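Local coordinates for BH2621 protein (Bacillus halodurans, PDB 2QML) that probably acts as a GNAT-fold N-acyltransferase, perhaps moving fatty acyl groups onto an amine during siderophore biosynthesis, at residues F14-V18 with W193-K197; P81-W85 with L126-I130; K21-V27 with L72-N78; D139-I143 with K180-N184; W38-V44 with L111-Q115. All coordinates share one frame; numbering follows the deposited sequence. Where two conformers were deposited one is given.

Contact 1 (F14-V18 with W193-K197)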
# COMPACT_ATOMS: atom_id res chain seq x y z
N PHE A 14 -10.04 -14.55 4.52
CA PHE A 14 -9.33 -15.76 4.17
C PHE A 14 -8.95 -15.64 2.71
O PHE A 14 -9.71 -15.10 1.91
CB PHE A 14 -10.18 -16.99 4.35
CG PHE A 14 -9.42 -18.26 4.17
CD1 PHE A 14 -8.50 -18.65 5.12
CD2 PHE A 14 -9.63 -19.07 3.08
CE1 PHE A 14 -7.81 -19.81 4.97
CE2 PHE A 14 -8.95 -20.27 2.92
CZ PHE A 14 -8.03 -20.63 3.87
N ASP A 15 -7.74 -16.06 2.36
CA ASP A 15 -7.38 -16.17 0.94
C ASP A 15 -7.10 -17.63 0.62
O ASP A 15 -6.13 -18.22 1.09
CB ASP A 15 -6.21 -15.30 0.56
CG ASP A 15 -5.98 -15.32 -0.92
OD1 ASP A 15 -5.33 -16.26 -1.41
OD2 ASP A 15 -6.53 -14.46 -1.62
N HIS A 16 -7.98 -18.21 -0.18
CA HIS A 16 -7.93 -19.63 -0.46
C HIS A 16 -6.80 -19.96 -1.43
O HIS A 16 -6.38 -21.10 -1.46
CB HIS A 16 -9.28 -20.17 -0.98
CG HIS A 16 -9.56 -19.88 -2.42
ND1 HIS A 16 -9.19 -20.74 -3.43
CD2 HIS A 16 -10.15 -18.82 -3.04
CE1 HIS A 16 -9.52 -20.21 -4.60
NE2 HIS A 16 -10.12 -19.06 -4.39
N VAL A 17 -6.29 -19.00 -2.19
CA VAL A 17 -5.21 -19.23 -3.13
C VAL A 17 -3.89 -19.55 -2.39
O VAL A 17 -3.23 -20.54 -2.75
CB VAL A 17 -5.06 -18.07 -4.15
CG1 VAL A 17 -3.88 -18.35 -5.08
CG2 VAL A 17 -6.35 -17.90 -4.93
N VAL A 18 -3.52 -18.74 -1.40
CA VAL A 18 -2.33 -18.98 -0.60
C VAL A 18 -2.64 -19.76 0.70
O VAL A 18 -1.73 -20.15 1.44
CB VAL A 18 -1.56 -17.67 -0.29
CG1 VAL A 18 -1.06 -17.02 -1.61
CG2 VAL A 18 -2.38 -16.67 0.54
N TRP A 193 -7.77 -13.89 -9.82
CA TRP A 193 -7.01 -14.39 -8.69
C TRP A 193 -7.80 -15.48 -7.92
O TRP A 193 -7.29 -16.58 -7.66
CB TRP A 193 -6.63 -13.23 -7.76
CG TRP A 193 -6.01 -13.66 -6.51
CD1 TRP A 193 -6.64 -13.82 -5.30
CD2 TRP A 193 -4.66 -14.07 -6.32
NE1 TRP A 193 -5.74 -14.28 -4.38
CE2 TRP A 193 -4.52 -14.44 -4.96
CE3 TRP A 193 -3.53 -14.11 -7.14
CZ2 TRP A 193 -3.30 -14.87 -4.41
CZ3 TRP A 193 -2.33 -14.56 -6.59
CH2 TRP A 193 -2.23 -14.92 -5.25
N LYS A 194 -9.02 -15.14 -7.53
CA LYS A 194 -9.87 -15.99 -6.73
C LYS A 194 -10.33 -17.22 -7.52
O LYS A 194 -10.62 -18.24 -6.93
CB LYS A 194 -11.08 -15.18 -6.20
CG LYS A 194 -10.76 -14.09 -5.15
CD LYS A 194 -10.07 -14.61 -3.88
CE LYS A 194 -9.91 -13.50 -2.86
NZ LYS A 194 -9.41 -14.00 -1.57
N MSE A 195 -10.36 -17.12 -8.84
CA MSE A 195 -10.76 -18.23 -9.68
C MSE A 195 -9.56 -19.00 -10.21
O MSE A 195 -9.69 -19.78 -11.14
CB MSE A 195 -11.65 -17.73 -10.83
CG MSE A 195 -13.02 -17.24 -10.37
SE MSE A 195 -13.91 -18.51 -9.09
CE MSE A 195 -13.77 -20.22 -10.10
N ASN A 196 -8.39 -18.80 -9.61
CA ASN A 196 -7.18 -19.54 -9.97
C ASN A 196 -6.76 -19.36 -11.44
O ASN A 196 -6.25 -20.29 -12.06
CB ASN A 196 -7.37 -21.03 -9.61
CG ASN A 196 -7.69 -21.23 -8.14
OD1 ASN A 196 -8.80 -21.62 -7.77
ND2 ASN A 196 -6.72 -20.89 -7.28
N LYS A 197 -7.00 -18.16 -11.99
CA LYS A 197 -6.61 -17.83 -13.38
C LYS A 197 -5.85 -16.48 -13.46
O LYS A 197 -5.90 -15.78 -14.47
CB LYS A 197 -7.83 -17.91 -14.34
CG LYS A 197 -9.04 -17.05 -14.06
CD LYS A 197 -10.29 -17.53 -14.87

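Contact 2 (P81-W85 with L126-I130)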
# COMPACT_ATOMS: atom_id res chain seq x y z
N PRO A 81 2.44 -9.99 11.93
CA PRO A 81 2.48 -8.69 11.26
C PRO A 81 3.72 -8.64 10.37
O PRO A 81 4.82 -9.01 10.79
CB PRO A 81 2.61 -7.71 12.40
CG PRO A 81 3.19 -8.53 13.54
CD PRO A 81 2.83 -9.93 13.34
N MSE A 82 3.56 -8.24 9.12
CA MSE A 82 4.71 -8.26 8.19
C MSE A 82 4.66 -7.23 7.05
O MSE A 82 5.49 -7.23 6.16
CB MSE A 82 4.88 -9.70 7.65
CG MSE A 82 3.60 -10.43 7.21
SE MSE A 82 2.55 -9.54 5.84
CE MSE A 82 3.81 -9.81 4.34
N SER A 83 3.71 -6.31 7.12
CA SER A 83 3.55 -5.29 6.10
C SER A 83 2.93 -4.01 6.67
O SER A 83 2.17 -4.02 7.65
CB SER A 83 2.74 -5.85 4.93
OG SER A 83 1.45 -6.25 5.34
N TYR A 84 3.29 -2.91 6.05
CA TYR A 84 2.86 -1.58 6.46
C TYR A 84 2.24 -0.92 5.23
O TYR A 84 2.78 -1.03 4.12
CB TYR A 84 4.02 -0.78 7.09
CG TYR A 84 3.78 0.70 7.30
CD1 TYR A 84 3.11 1.19 8.43
CD2 TYR A 84 4.24 1.62 6.37
CE1 TYR A 84 2.92 2.55 8.62
CE2 TYR A 84 4.06 2.96 6.58
CZ TYR A 84 3.37 3.41 7.70
OH TYR A 84 3.19 4.75 7.89
N TRP A 85 1.16 -0.19 5.48
CA TRP A 85 0.33 0.38 4.45
C TRP A 85 -0.11 1.78 4.82
O TRP A 85 -0.48 2.07 5.97
CB TRP A 85 -0.93 -0.51 4.21
CG TRP A 85 -0.61 -1.95 4.03
CD1 TRP A 85 -0.23 -2.84 5.01
CD2 TRP A 85 -0.55 -2.65 2.79
NE1 TRP A 85 0.01 -4.01 4.47
CE2 TRP A 85 -0.13 -3.97 3.11
CE3 TRP A 85 -0.80 -2.32 1.46
CZ2 TRP A 85 0.04 -4.96 2.14
CZ3 TRP A 85 -0.67 -3.30 0.51
CH2 TRP A 85 -0.25 -4.60 0.85
N LEU A 126 -2.27 -9.86 -0.38
CA LEU A 126 -2.38 -8.72 0.53
C LEU A 126 -2.83 -7.47 -0.20
O LEU A 126 -3.77 -6.79 0.23
CB LEU A 126 -1.07 -8.46 1.21
CG LEU A 126 -0.65 -9.44 2.29
CD1 LEU A 126 0.87 -9.32 2.59
CD2 LEU A 126 -1.54 -9.28 3.56
N LEU A 127 -2.14 -7.13 -1.28
CA LEU A 127 -2.50 -5.96 -2.06
C LEU A 127 -3.92 -6.08 -2.64
O LEU A 127 -4.67 -5.10 -2.58
CB LEU A 127 -1.46 -5.72 -3.16
CG LEU A 127 -1.76 -4.54 -4.05
CD1 LEU A 127 -1.77 -3.18 -3.33
CD2 LEU A 127 -0.74 -4.53 -5.30
N LEU A 128 -4.29 -7.25 -3.16
CA LEU A 128 -5.62 -7.43 -3.71
C LEU A 128 -6.66 -7.23 -2.63
O LEU A 128 -7.68 -6.59 -2.88
CB LEU A 128 -5.73 -8.80 -4.35
CG LEU A 128 -4.95 -9.01 -5.65
CD1 LEU A 128 -5.02 -10.47 -6.02
CD2 LEU A 128 -5.44 -8.18 -6.78
N ALA A 129 -6.39 -7.73 -1.41
CA ALA A 129 -7.36 -7.56 -0.30
C ALA A 129 -7.59 -6.10 0.10
O ALA A 129 -8.74 -5.64 0.23
CB ALA A 129 -6.93 -8.41 0.94
N ILE A 130 -6.52 -5.36 0.31
CA ILE A 130 -6.65 -3.97 0.72
C ILE A 130 -7.23 -3.13 -0.42
O ILE A 130 -8.02 -2.22 -0.13
CB ILE A 130 -5.34 -3.42 1.29
CG1 ILE A 130 -5.61 -2.10 2.04
CG2 ILE A 130 -4.24 -3.28 0.19
CD1 ILE A 130 -4.45 -1.50 2.84

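Contact 3 (K21-V27 with L72-N78)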
# COMPACT_ATOMS: atom_id res chain seq x y z
N LYS A 21 -4.90 -16.64 6.37
CA LYS A 21 -5.73 -15.60 6.96
C LYS A 21 -4.97 -14.29 6.78
O LYS A 21 -3.82 -14.20 7.19
CB LYS A 21 -5.95 -15.92 8.44
CG LYS A 21 -6.47 -14.86 9.33
CD LYS A 21 -6.37 -15.32 10.83
CE LYS A 21 -6.79 -16.78 11.02
NZ LYS A 21 -6.96 -17.15 12.49
N LEU A 22 -5.61 -13.31 6.15
CA LEU A 22 -5.05 -11.98 5.97
C LEU A 22 -5.79 -11.04 6.89
O LEU A 22 -7.02 -10.98 6.89
CB LEU A 22 -5.23 -11.49 4.55
CG LEU A 22 -4.85 -12.46 3.42
CD1 LEU A 22 -5.00 -11.73 2.09
CD2 LEU A 22 -3.48 -13.04 3.63
N SER A 23 -5.05 -10.32 7.70
CA SER A 23 -5.73 -9.34 8.55
C SER A 23 -4.97 -8.02 8.61
O SER A 23 -3.74 -7.95 8.64
CB SER A 23 -5.99 -9.86 9.93
OG SER A 23 -4.86 -10.33 10.54
N PHE A 24 -5.78 -6.98 8.56
CA PHE A 24 -5.30 -5.59 8.53
C PHE A 24 -5.89 -4.80 9.67
O PHE A 24 -7.12 -4.79 9.86
CB PHE A 24 -5.71 -4.94 7.22
CG PHE A 24 -4.94 -5.39 6.02
CD1 PHE A 24 -5.22 -6.62 5.44
CD2 PHE A 24 -4.03 -4.57 5.41
CE1 PHE A 24 -4.55 -7.04 4.27
CE2 PHE A 24 -3.33 -4.99 4.25
CZ PHE A 24 -3.58 -6.21 3.71
N ARG A 25 -5.05 -4.12 10.43
CA ARG A 25 -5.47 -3.34 11.56
C ARG A 25 -4.83 -1.98 11.50
O ARG A 25 -3.80 -1.80 10.88
CB ARG A 25 -5.09 -4.02 12.88
CG ARG A 25 -3.60 -4.24 13.13
CD ARG A 25 -3.30 -4.61 14.55
NE ARG A 25 -1.88 -4.84 14.80
CZ ARG A 25 -1.00 -3.87 15.05
NH1 ARG A 25 -1.38 -2.62 14.99
NH2 ARG A 25 0.27 -4.15 15.28
N HIS A 26 -5.44 -1.05 12.21
CA HIS A 26 -4.88 0.29 12.35
C HIS A 26 -3.59 0.22 13.13
O HIS A 26 -3.44 -0.51 14.12
CB HIS A 26 -5.84 1.27 13.03
CG HIS A 26 -7.00 1.66 12.19
ND1 HIS A 26 -8.10 2.31 12.71
CD2 HIS A 26 -7.32 1.37 10.90
CE1 HIS A 26 -8.99 2.51 11.75
NE2 HIS A 26 -8.54 1.96 10.64
N VAL A 27 -2.61 0.96 12.63
CA VAL A 27 -1.39 1.16 13.36
C VAL A 27 -1.69 2.00 14.66
O VAL A 27 -2.59 2.87 14.69
CB VAL A 27 -0.36 1.87 12.47
CG1 VAL A 27 0.81 2.43 13.30
CG2 VAL A 27 0.11 0.95 11.30
N LEU A 72 -3.10 4.48 8.37
CA LEU A 72 -1.92 3.61 8.47
C LEU A 72 -2.35 2.26 8.97
O LEU A 72 -3.04 2.18 10.03
CB LEU A 72 -0.89 4.16 9.44
CG LEU A 72 0.04 5.25 8.88
CD1 LEU A 72 -0.71 6.43 8.21
CD2 LEU A 72 0.94 5.76 10.01
N MSE A 73 -1.92 1.20 8.28
CA MSE A 73 -2.27 -0.14 8.72
C MSE A 73 -1.11 -1.11 8.70
O MSE A 73 -0.14 -0.97 7.91
CB MSE A 73 -3.38 -0.72 7.84
CG MSE A 73 -4.54 0.21 7.61
SE MSE A 73 -5.91 -0.67 6.58
CE MSE A 73 -7.08 -1.31 7.96
N VAL A 74 -1.24 -2.14 9.54
CA VAL A 74 -0.35 -3.25 9.59
C VAL A 74 -1.12 -4.37 8.92
O VAL A 74 -2.30 -4.60 9.30
CB VAL A 74 -0.02 -3.65 11.02
CG1 VAL A 74 0.60 -5.08 11.05
CG2 VAL A 74 0.91 -2.60 11.61
N GLY A 75 -0.51 -5.11 8.00
CA GLY A 75 -1.09 -6.29 7.41
C GLY A 75 -0.34 -7.53 7.93
O GLY A 75 0.88 -7.51 8.08
N ALA A 76 -1.10 -8.58 8.24
CA ALA A 76 -0.59 -9.79 8.83
C ALA A 76 -1.04 -11.04 8.08
O ALA A 76 -2.09 -11.04 7.44
CB ALA A 76 -1.04 -9.86 10.32
N ILE A 77 -0.22 -12.08 8.14
CA ILE A 77 -0.55 -13.36 7.53
C ILE A 77 -0.54 -14.35 8.67
O ILE A 77 0.46 -14.49 9.38
CB ILE A 77 0.44 -13.76 6.43
CG1 ILE A 77 0.44 -12.71 5.31
CG2 ILE A 77 0.08 -15.15 5.89
CD1 ILE A 77 1.60 -12.88 4.31
N ASN A 78 -1.69 -14.96 8.90
CA ASN A 78 -1.88 -15.88 10.01
C ASN A 78 -1.49 -15.24 11.34
O ASN A 78 -0.84 -15.87 12.19
CB ASN A 78 -1.14 -17.18 9.76
CG ASN A 78 -1.85 -18.06 8.74
OD1 ASN A 78 -2.95 -17.77 8.26
ND2 ASN A 78 -1.24 -19.18 8.47

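Contact 4 (D139-I143 with K180-N184)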
# COMPACT_ATOMS: atom_id res chain seq x y z
N ASP A 139 -17.93 6.19 -4.24
CA ASP A 139 -17.56 7.13 -5.29
C ASP A 139 -16.12 6.97 -5.77
O ASP A 139 -15.72 7.67 -6.71
CB ASP A 139 -17.79 8.55 -4.79
CG ASP A 139 -19.28 8.84 -4.50
OD1 ASP A 139 -20.14 8.33 -5.26
OD2 ASP A 139 -19.56 9.58 -3.52
N THR A 140 -15.35 6.09 -5.15
CA THR A 140 -13.98 5.86 -5.64
C THR A 140 -13.97 4.92 -6.84
O THR A 140 -14.33 3.75 -6.72
CB THR A 140 -13.08 5.28 -4.55
OG1 THR A 140 -12.95 6.24 -3.50
CG2 THR A 140 -11.70 4.91 -5.14
N ASN A 141 -13.53 5.43 -7.99
CA ASN A 141 -13.42 4.60 -9.21
C ASN A 141 -11.99 4.29 -9.59
O ASN A 141 -11.76 3.42 -10.42
CB ASN A 141 -14.04 5.34 -10.38
CG ASN A 141 -15.45 5.78 -10.11
OD1 ASN A 141 -16.28 5.00 -9.63
ND2 ASN A 141 -15.75 7.04 -10.41
N THR A 142 -11.05 4.99 -8.98
CA THR A 142 -9.64 4.86 -9.36
C THR A 142 -8.76 4.88 -8.15
O THR A 142 -8.97 5.70 -7.23
CB THR A 142 -9.21 6.04 -10.31
OG1 THR A 142 -10.15 6.12 -11.40
CG2 THR A 142 -7.71 5.86 -10.81
N ILE A 143 -7.79 3.96 -8.11
CA ILE A 143 -6.75 3.96 -7.10
C ILE A 143 -5.41 4.14 -7.83
O ILE A 143 -5.18 3.52 -8.84
CB ILE A 143 -6.72 2.69 -6.23
CG1 ILE A 143 -8.03 2.54 -5.42
CG2 ILE A 143 -5.54 2.72 -5.26
CD1 ILE A 143 -8.20 1.21 -4.71
N LYS A 180 -2.36 4.03 -12.54
CA LYS A 180 -3.77 4.10 -12.16
C LYS A 180 -4.46 2.77 -12.33
O LYS A 180 -4.29 2.10 -13.34
CB LYS A 180 -4.53 5.14 -12.98
CG LYS A 180 -3.93 6.54 -12.92
CD LYS A 180 -4.91 7.69 -13.31
CE LYS A 180 -5.50 7.62 -14.66
NZ LYS A 180 -6.39 8.83 -14.85
N CYS A 181 -5.26 2.40 -11.34
CA CYS A 181 -6.06 1.18 -11.38
C CYS A 181 -7.54 1.58 -11.31
O CYS A 181 -7.96 2.18 -10.34
CB CYS A 181 -5.70 0.30 -10.23
SG CYS A 181 -6.51 -1.31 -10.33
N GLU A 182 -8.27 1.29 -12.37
CA GLU A 182 -9.69 1.56 -12.48
C GLU A 182 -10.45 0.39 -11.87
O GLU A 182 -10.07 -0.78 -12.01
CB GLU A 182 -10.09 1.72 -13.94
CG GLU A 182 -9.34 2.78 -14.69
CD GLU A 182 -9.27 4.14 -13.98
OE1 GLU A 182 -10.19 4.47 -13.21
OE2 GLU A 182 -8.28 4.89 -14.20
N GLN A 183 -11.55 0.67 -11.21
CA GLN A 183 -12.23 -0.41 -10.51
C GLN A 183 -12.68 -1.59 -11.38
O GLN A 183 -12.56 -2.74 -10.92
CB GLN A 183 -13.45 0.10 -9.69
CG GLN A 183 -13.90 -0.97 -8.69
CD GLN A 183 -15.03 -0.54 -7.78
OE1 GLN A 183 -15.52 0.59 -7.87
NE2 GLN A 183 -15.46 -1.45 -6.88
N ASN A 184 -13.20 -1.35 -12.59
CA ASN A 184 -13.69 -2.45 -13.44
C ASN A 184 -12.53 -3.40 -13.79
O ASN A 184 -12.72 -4.61 -13.80
CB ASN A 184 -14.42 -1.94 -14.71
CG ASN A 184 -15.85 -1.40 -14.45
OD1 ASN A 184 -16.44 -1.59 -13.38
ND2 ASN A 184 -16.42 -0.73 -15.46
O HOH W 1 -16.21 2.27 -9.67

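Contact 5 (W38-V44 with L111-Q115)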
# COMPACT_ATOMS: atom_id res chain seq x y z
N TRP A 38 11.42 -2.24 10.64
CA TRP A 38 11.13 -2.42 9.21
C TRP A 38 11.73 -1.32 8.34
O TRP A 38 12.24 -1.61 7.24
CB TRP A 38 9.62 -2.51 8.92
CG TRP A 38 8.93 -3.64 9.62
CD1 TRP A 38 9.50 -4.67 10.24
CD2 TRP A 38 7.52 -3.91 9.62
NE1 TRP A 38 8.55 -5.55 10.73
CE2 TRP A 38 7.32 -5.12 10.35
CE3 TRP A 38 6.41 -3.27 9.09
CZ2 TRP A 38 6.06 -5.66 10.58
CZ3 TRP A 38 5.16 -3.82 9.34
CH2 TRP A 38 5.00 -4.98 10.07
N MSE A 39 11.69 -0.07 8.84
CA MSE A 39 12.26 1.08 8.17
C MSE A 39 13.79 1.04 8.04
O MSE A 39 14.34 1.83 7.29
CB MSE A 39 11.84 2.38 8.85
CG MSE A 39 10.38 2.70 8.66
SE MSE A 39 9.68 2.54 6.80
CE MSE A 39 7.88 3.28 7.07
N HIS A 40 14.43 0.17 8.80
CA HIS A 40 15.85 -0.05 8.72
C HIS A 40 16.21 -1.27 7.84
O HIS A 40 17.37 -1.62 7.71
CB HIS A 40 16.47 -0.10 10.13
CG HIS A 40 16.63 1.25 10.75
ND1 HIS A 40 17.83 1.93 10.73
CD2 HIS A 40 15.73 2.08 11.34
CE1 HIS A 40 17.67 3.11 11.32
NE2 HIS A 40 16.41 3.24 11.67
N GLU A 41 15.24 -1.93 7.24
CA GLU A 41 15.55 -3.05 6.36
C GLU A 41 16.15 -2.54 5.06
O GLU A 41 15.65 -1.55 4.47
CB GLU A 41 14.29 -3.87 6.06
CG GLU A 41 13.75 -4.63 7.27
CD GLU A 41 14.57 -5.84 7.64
OE1 GLU A 41 15.37 -6.34 6.80
OE2 GLU A 41 14.41 -6.29 8.78
N GLU A 42 17.15 -3.25 4.54
CA GLU A 42 17.85 -2.82 3.33
C GLU A 42 16.96 -2.75 2.13
O GLU A 42 17.17 -1.88 1.28
CB GLU A 42 19.08 -3.71 3.03
CG GLU A 42 20.26 -3.53 4.00
CD GLU A 42 20.79 -2.09 4.10
OE1 GLU A 42 20.87 -1.39 3.06
OE2 GLU A 42 21.12 -1.66 5.23
N HIS A 43 15.94 -3.61 2.02
CA HIS A 43 15.02 -3.54 0.88
C HIS A 43 13.99 -2.40 0.95
O HIS A 43 13.30 -2.13 0.00
CB HIS A 43 14.31 -4.88 0.69
CG HIS A 43 13.42 -5.27 1.83
ND1 HIS A 43 13.90 -5.88 2.97
CD2 HIS A 43 12.09 -5.16 1.99
CE1 HIS A 43 12.90 -6.09 3.80
NE2 HIS A 43 11.79 -5.65 3.23
N VAL A 44 13.86 -1.78 2.12
CA VAL A 44 12.91 -0.71 2.35
C VAL A 44 13.54 0.69 2.26
O VAL A 44 12.95 1.59 1.65
CB VAL A 44 12.25 -0.90 3.76
CG1 VAL A 44 11.38 0.31 4.16
CG2 VAL A 44 11.45 -2.21 3.85
N LEU A 111 4.80 -1.56 2.05
CA LEU A 111 6.07 -2.26 2.20
C LEU A 111 5.84 -3.57 2.93
O LEU A 111 4.90 -3.64 3.77
CB LEU A 111 7.09 -1.40 2.96
CG LEU A 111 6.89 -1.11 4.45
CD1 LEU A 111 7.44 -2.20 5.42
CD2 LEU A 111 7.53 0.23 4.80
N ILE A 112 6.67 -4.56 2.62
CA ILE A 112 6.81 -5.79 3.37
C ILE A 112 8.06 -5.57 4.22
O ILE A 112 9.13 -5.24 3.71
CB ILE A 112 6.87 -7.06 2.50
CG1 ILE A 112 5.48 -7.35 1.90
CG2 ILE A 112 7.31 -8.24 3.34
CD1 ILE A 112 5.42 -8.60 0.96
N GLY A 113 7.92 -5.73 5.53
CA GLY A 113 9.01 -5.48 6.49
C GLY A 113 10.00 -6.63 6.66
O GLY A 113 11.13 -6.55 6.19
N PRO A 114 9.57 -7.70 7.34
CA PRO A 114 10.49 -8.82 7.59
C PRO A 114 10.90 -9.55 6.33
O PRO A 114 10.07 -9.88 5.45
CB PRO A 114 9.67 -9.74 8.52
CG PRO A 114 8.57 -8.94 8.97
CD PRO A 114 8.25 -7.92 7.94
N GLN A 115 12.20 -9.78 6.21
CA GLN A 115 12.77 -10.51 5.08
C GLN A 115 12.14 -11.87 4.89
O GLN A 115 11.99 -12.32 3.74
CB GLN A 115 14.26 -10.70 5.27
CG GLN A 115 14.99 -9.41 5.16
CD GLN A 115 16.46 -9.61 5.37
OE1 GLN A 115 17.06 -10.55 4.83
NE2 GLN A 115 17.05 -8.76 6.18
O HOH W 2 14.07 -9.02 8.52

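Contact 1 (F14-V18 with W193-K197)
An Asx motif on one chain end meets a Schellman-terminated helix on the other, and Asp-15 and Trp-193 carry the join. OD2 of Asp-15 takes two donors. Trp-193 NE1 reaches it at 2.9 Å in a nearly straight bond (167°), approaching on the syn lone pair and staying in the plane of the indole, while Lys-194 NZ comes down on the same oxygen from above the carboxylate plane in a 2.9 Å salt bridge. The other oxygen, OD1, is kept by its own segment: it accepts from Val-18 N, three residues on, at 3.1 Å, the bond that makes the Asx motif at the end of strand 11-15, and weakly from Val-17 N. With both oxygens engaged, the carboxylate has little freedom to rotate, and the neighbouring ammonium would be expected to favour its charged form.

Val-17 lies over the indole. Its CG1, swung anti to the backbone N (chi1 178°), sits 3.9 Å from the centroid of the six-membered ring of Trp-193 in a CH-pi contact. Beyond it the helix 183-194 ends in its Schellman turn, with Asn-196 at the C-prime position in a positive-phi conformation. The carbonyl of Lys-194, in the last turn, is met by His-16: NE2 donates to Lys-194 O at 2.7 Å, in the imidazole plane and on a carbonyl lone pair, although the bond is bent to 143°. At the edge of the same imidazole, in its plane, lies Asn-196 OD1, 3.5 Å from His-16 CE1. Pro-125 of helix 123-135 touches Asp-15, Val-18 and Trp-193 alike.

Contact 2 (P81-W85 with L126-I130)
A selenomethionine methyl pressed tightly against a leucine methyl is the odd feature here: CE of Met-82 and CD1 of Leu-126 stand 3.5 Å apart, closer than carbon pairs usually settle. The two side chains reach toward each other tip to tip. Met-82 gets there by folding back on itself, its chain bent at both chi2 (57°) and chi3 (70°), so that the selenium too lies near Leu-126 CD1.

Trp-85 buries more surface than any other residue of the contact. Its six-membered ring is pushed toward the helix, where CZ2 meets Leu-126 CB at 3.8 Å and CZ3 meets Ile-130 CG2 at 3.6 Å, both obliquely to the ring. Leu-127 CD1 comes to the ring edge, in plane, 4.0 Å from Trp-85 CZ3. The indole is steadied from its own strand, for NE1 donates to Ser-83 OG at 2.8 Å, close to the ring plane. That bond satisfies the one polar atom of a wholly buried side chain, and leaves apolar contacts to face the helix.

Met-82 and Ser-83 both oppose Gly-75, making a classic beta bulge in strand 80-89. The axes of segments 81-85 and 126-130 approach to 11.4 Å, at 42° between their N-to-C directions, consistent with a GNAT fold, in which a helix covers the central strands. Strands 70-77 and 106-112 flank strand 80-89, and Leu-128 of helix 123-135 turns to helix 183-194.

Contact 3 (K21-V27 with L72-N78)
Val-74, Met-73 and Val-27 bury the most surface between these antiparallel strands. Val-74 sits in a hydrogen-bonded pair with Arg-25: its N reaches Arg-25 O at 2.9 Å, and its O accepts from Arg-25 N at 3.0 Å. Its CG2 does double duty, lying over one face of the Arg-25 guanidinium and meeting Val-27 CG2 at 3.7 Å. Arginine and valine run side by side: Arg-25 CG stands between the backbone N and the carbonyl carbon (chi1 62°), the chain then extends to NE, and the guanidinium goes on to a salt bridge with Asp-31. Met-73 sets its CB 3.3 Å from Arg-25 O. Val-27, just beyond the strand, bonds through N to Leu-72 O at 2.9 Å and places its CB 3.8 Å from Leu-72 CB.

Phe-24 lies opposite Gly-75. The absence of a side chain lets the ring settle flat over the glycine, whose CA stands 4.1 Å from the ring centroid in a CH-pi contact. At the far end Asn-78, past the last strand residue and with positive phi, turns its OD1 back to Lys-21 N at 2.9 Å, extending the bonding by a side chain. So regular a ladder is consistent with the antiparallel N-terminal strands of the GNAT fold.

Contact 4 (D139-I143 with K180-N184)
Thr-142 and Glu-182 lie side by side on one face of a short antiparallel ladder, pointing the same way. The threonine holds OG1 beside its backbone N, anti to the carbonyl carbon (chi1 -51°), which leaves CG2 to face Lys-180 CB at 3.9 Å. Glu-182 also starts beside its backbone N but then bends at chi2 (-49°), which brings the carboxylate alongside the threonine side chain. The modelled gap between Thr-142 OG1 and Glu-182 OE1 is implausibly short, so the details of that bond are doubtful.

The next pair along the ladder, Ile-143 and Cys-181, is hydrogen-bonded, Ile-143 N to Cys-181 O at 2.9 Å and Cys-181 N to Ile-143 O at 2.7 Å, joining strands 142-145 and 175-182 in the C-terminal part of the GNAT sheet. Their side chains turn to the other face, where helix 123-135 packs. Glu-182 is also the N-cap position of helix 183-194, whose first residue, Gln-183, gives its N to Asn-141 O at 2.9 Å.

Gln-183 is extended as far as its amide, with CG anti to the backbone N (chi1 -165°), and carries OE1 out to a water. That water donates both to Gln-183 OE1 at 2.6 Å and to Asn-141 OD1 at 2.7 Å.

Contact 5 (W38-V44 with L111-Q115)
Trp-38 and Gly-113 form the tight part of this contact. The glycine CA rests over the indole, 3.8 Å from the centroid of the five-membered ring, a true CH-pi approach. Having no side chain, Gly-113 brings its CA right up to the ring. Pro-114 adds its CD over the same face, 4.0 Å from the same centroid. Leu-111 carries the packing further in: its CD1 meets Trp-38 CE3 obliquely, while CD2 lies 3.7 Å from the selenium of Met-39 and near Val-44 CG1. Its chi1 of 69° sets CG between the backbone N and the carbonyl carbon, and chi2 (85°) turns CD1 to the indole and CD2 to Met-39.

Toward the surface the packing gives way to polar links. His-43 NE2 donates to Ile-112 O at 2.7 Å, the oxygen lying almost in the imidazole plane, and CE1 comes to 3.0 Å from Gly-113 O. Farther out, Gln-115 NE2 bonds Glu-41 OE1 at 3.0 Å on the syn lone pair, with carboxylate and amide planes turned 76° apart. A water bridges the same two residues, donating to Glu-41 OE2 and accepting from Gln-115 N at 3.1 Å. Gln-115 is exposed and Glu-41 partly so, unlike the buried tryptophan.

Segment 111-115 leads from strand 106-112 toward helix 123-135, a region that in GNAT relatives usually holds acyl-CoA. The turn of residues 38-41 follows helix 32-38 and leads on toward helix 45-48, whose Trp-48 touches Met-39 and Leu-111. Strand 106-112 runs beside strand 80-89, where Tyr-84 packs on both Trp-38 and Met-39.

In the fold
All five contacts reach one mixed sheet, the core of a GNAT fold. Contact 1 joins the two chain ends and encloses the other four in sequence. Contact 3 closes before contact 2 opens, yet they sit side by side, centres 6 Å apart, because strands 70-77 and 80-89 are neighbours. Contact 5 alternates with both along the chain and touches contact 2 through strand 106-112. The centres of contacts 4 and 5 are 28 Å apart, on opposite sides of the chain's centre, and contact 4 shares helix 183-194 with contact 1. Helix 123-135 links contacts 1 and 2, where Leu-128 meets Trp-193. Contact 1 thereby sets the end of helix 183-194 against edge strand 11-15.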